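Local coordinates for tail fiber protein (Pseudomonas aeruginosa, PDB 6CL6) that forms the trimeric receptor-binding tail fiber of an R-type pyocin, a contractile injection system, and probably recognises the surface of target bacteria, at residues Gly160-Ile165 and Tyr194-His199. Numbering follows the deposited sequence.
Sequences GANYPI and YFRCRH. With EDO (1,2-ethanediol), chain T.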
loop_
_atom_site.group_PDB
_atom_site.type_symbol
_atom_site.label_atom_id
_atom_site.label_comp_id
_atom_site.label_asym_id
_atom_site.label_seq_id
_atom_site.Cartn_x
_atom_site.Cartn_y
_atom_site.Cartn_z
ATOM N N GLY A 160 -26.796 21.400 16.493
ATOM C CA GLY A 160 -26.138 22.661 16.248
ATOM C C GLY A 160 -25.658 22.770 14.816
ATOM O O GLY A 160 -26.041 21.997 13.938
ATOM N N ALA A 161 -24.818 23.777 14.581
ATOM C CA ALA A 161 -24.335 24.085 13.258
ATOM C C ALA A 161 -22.857 24.398 13.328
ATOM O O ALA A 161 -22.362 24.922 14.334
ATOM C CB ALA A 161 -25.076 25.253 12.626
ATOM N N ASN A 162 -22.147 24.023 12.253
ATOM C CA ASN A 162 -20.714 24.306 12.076
ATOM C C ASN A 162 -19.826 23.629 13.107
ATOM O O ASN A 162 -18.679 24.035 13.307
ATOM C CB ASN A 162 -20.487 25.823 12.044
ATOM C CG ASN A 162 -20.905 26.434 10.717
ATOM O OD1 ASN A 162 -20.294 26.160 9.688
ATOM N ND2 ASN A 162 -21.965 27.227 10.731
ATOM N N TYR A 163 -20.314 22.589 13.743
ATOM C CA TYR A 163 -19.440 21.653 14.434
ATOM C C TYR A 163 -18.643 20.893 13.372
ATOM O O TYR A 163 -19.176 20.597 12.293
ATOM C CB TYR A 163 -20.233 20.669 15.282
ATOM C CG TYR A 163 -20.806 21.216 16.577
ATOM C CD1 TYR A 163 -21.924 22.037 16.564
ATOM C CD2 TYR A 163 -20.232 20.895 17.799
ATOM C CE1 TYR A 163 -22.461 22.516 17.745
ATOM C CE2 TYR A 163 -20.762 21.372 18.993
ATOM C CZ TYR A 163 -21.882 22.183 18.948
ATOM O OH TYR A 163 -22.432 22.659 20.133
ATOM N N PRO A 164 -17.369 20.592 13.625
ATOM C CA PRO A 164 -16.583 19.878 12.607
ATOM C C PRO A 164 -16.908 18.412 12.505
ATOM O O PRO A 164 -16.583 17.781 11.491
ATOM C CB PRO A 164 -15.130 20.083 13.066
ATOM C CG PRO A 164 -15.221 20.253 14.550
ATOM C CD PRO A 164 -16.569 20.956 14.798
ATOM N N ILE A 165 -17.526 17.852 13.536
ATOM C CA ILE A 165 -17.860 16.431 13.619
ATOM C C ILE A 165 -19.033 16.357 14.583
ATOM O O ILE A 165 -19.168 17.191 15.492
ATOM C CB ILE A 165 -16.644 15.604 14.103
ATOM C CG1 ILE A 165 -16.921 14.110 14.053
ATOM C CG2 ILE A 165 -16.257 16.036 15.548
ATOM C CD1 ILE A 165 -16.892 13.561 12.620
ATOM N N TYR A 194 -9.579 19.410 15.440
ATOM C CA TYR A 194 -9.892 20.260 14.306
ATOM C C TYR A 194 -9.540 21.710 14.567
ATOM O O TYR A 194 -9.605 22.162 15.709
ATOM C CB TYR A 194 -11.392 20.242 13.991
ATOM C CG TYR A 194 -11.933 18.888 13.553
ATOM C CD1 TYR A 194 -12.222 17.893 14.489
ATOM C CD2 TYR A 194 -12.158 18.624 12.245
ATOM C CE1 TYR A 194 -12.704 16.695 14.098
ATOM C CE2 TYR A 194 -12.667 17.418 11.836
ATOM C CZ TYR A 194 -12.934 16.455 12.763
ATOM O OH TYR A 194 -13.450 15.233 12.354
ATOM N N PHE A 195 -9.265 22.459 13.490
ATOM C CA PHE A 195 -9.028 23.883 13.663
ATOM C C PHE A 195 -9.541 24.687 12.461
ATOM O O PHE A 195 -9.606 24.199 11.331
ATOM C CB PHE A 195 -7.541 24.161 13.961
ATOM C CG PHE A 195 -6.620 23.655 12.941
ATOM C CD1 PHE A 195 -6.167 22.343 12.975
ATOM C CD2 PHE A 195 -6.177 24.489 11.915
ATOM C CE1 PHE A 195 -5.296 21.863 11.971
ATOM C CE2 PHE A 195 -5.306 24.032 10.932
ATOM C CZ PHE A 195 -4.869 22.711 10.952
ATOM N N ARG A 196 -9.918 25.936 12.720
ATOM C CA ARG A 196 -10.333 26.837 11.659
ATOM C C ARG A 196 -10.195 28.274 12.157
ATOM O O ARG A 196 -9.916 28.537 13.337
ATOM C CB ARG A 196 -11.765 26.560 11.178
ATOM C CG ARG A 196 -12.856 27.049 12.133
ATOM C CD ARG A 196 -14.275 26.848 11.604
ATOM N NE ARG A 196 -15.264 27.321 12.586
ATOM C CZ ARG A 196 -16.509 27.674 12.305
ATOM N NH1 ARG A 196 -16.971 27.610 11.056
ATOM N NH2 ARG A 196 -17.315 28.112 13.275
ATOM N N CYS A 197 -10.407 29.211 11.232
ATOM C CA CYS A 197 -10.310 30.640 11.499
ATOM C C CYS A 197 -11.354 31.416 10.711
ATOM O O CYS A 197 -11.522 31.184 9.497
ATOM C CB CYS A 197 -8.920 31.173 11.103
ATOM S SG CYS A 197 -8.619 32.937 11.413
ATOM N N ARG A 198 -12.001 32.379 11.384
ATOM C CA ARG A 198 -12.832 33.369 10.694
ATOM C C ARG A 198 -11.948 34.514 10.256
ATOM O O ARG A 198 -11.434 35.279 11.095
ATOM C CB ARG A 198 -13.971 33.865 11.560
ATOM C CG ARG A 198 -15.004 34.645 10.717
ATOM C CD ARG A 198 -16.034 35.302 11.584
ATOM N NE ARG A 198 -15.498 36.511 12.191
ATOM C CZ ARG A 198 -16.177 37.274 13.043
ATOM N NH1 ARG A 198 -17.401 36.947 13.393
ATOM N NH2 ARG A 198 -15.600 38.342 13.557
ATOM N N HIS A 199 -11.781 34.660 8.948
ATOM C CA HIS A 199 -10.884 35.680 8.397
ATOM C C HIS A 199 -11.743 36.727 7.698
ATOM O O HIS A 199 -12.487 36.399 6.772
ATOM C CB HIS A 199 -9.882 35.082 7.420
ATOM C CG HIS A 199 -9.046 36.118 6.742
ATOM N ND1 HIS A 199 -8.938 36.216 5.375
ATOM C CD2 HIS A 199 -8.327 37.142 7.250
ATOM C CE1 HIS A 199 -8.156 37.235 5.073
ATOM N NE2 HIS A 199 -7.768 37.810 6.193
HETATM C C1 EDO T . -4.233 37.883 6.099
HETATM O O1 EDO T . -5.185 38.618 5.330
HETATM C C2 EDO T . -3.081 37.476 5.182
HETATM O O2 EDO T . -2.177 38.580 5.071
HETATM O O HOH W 1 -15.196 15.562 10.300
#
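Tyr194 and Pro164 show how a strand can pack a loop largely through one aromatic side chain, whose root and inner ring meet Pro164 and whose outer end meets Ile165. At the root, Tyr194 CB lies 3.9 Å from both Pro164 CB and Pro164 CG. With Tyr194 CG anti to its own carbonyl carbon (chi1 -64°), the ring slides under the proline. Pro164 CB sits over one face, 22° off the normal, in a CH-pi contact displaced toward the CG-CD2 side, where it comes within 3.4 Å of Tyr194 CD2. Farther out, CE2 stays with Pro164, CZ lies between Pro164 O and Ile165 CB, and CE1 meets Ile165 CG2 at 3.9 Å. Ile165 CB is 3.7 Å from Tyr194 OH. The hydroxyl itself is hydrogen-bonded to Glu191, and a water donates both to Tyr194 OH (2.7 Å) and to Pro164 O (2.9 Å), tying the polar tip back to the loop backbone.

Two residues along, Arg196 presents its guanidinium to Asn162 with the amide plane turned 27° from it. Asn162 OD1 and Arg196 NH1, 3.9 Å apart, are too distant to bond; Asn162 ND2 is hydrogen-bonded to Asn139. Arg196 NH2 forms a salt bridge with Asp141, NE a hydrogen bond with Gln183. Through this proline-aromatic CH-pi contact the loop between helix 154-159 and strand 169-177 packs on strand 193-199 of a mixed beta-sheet.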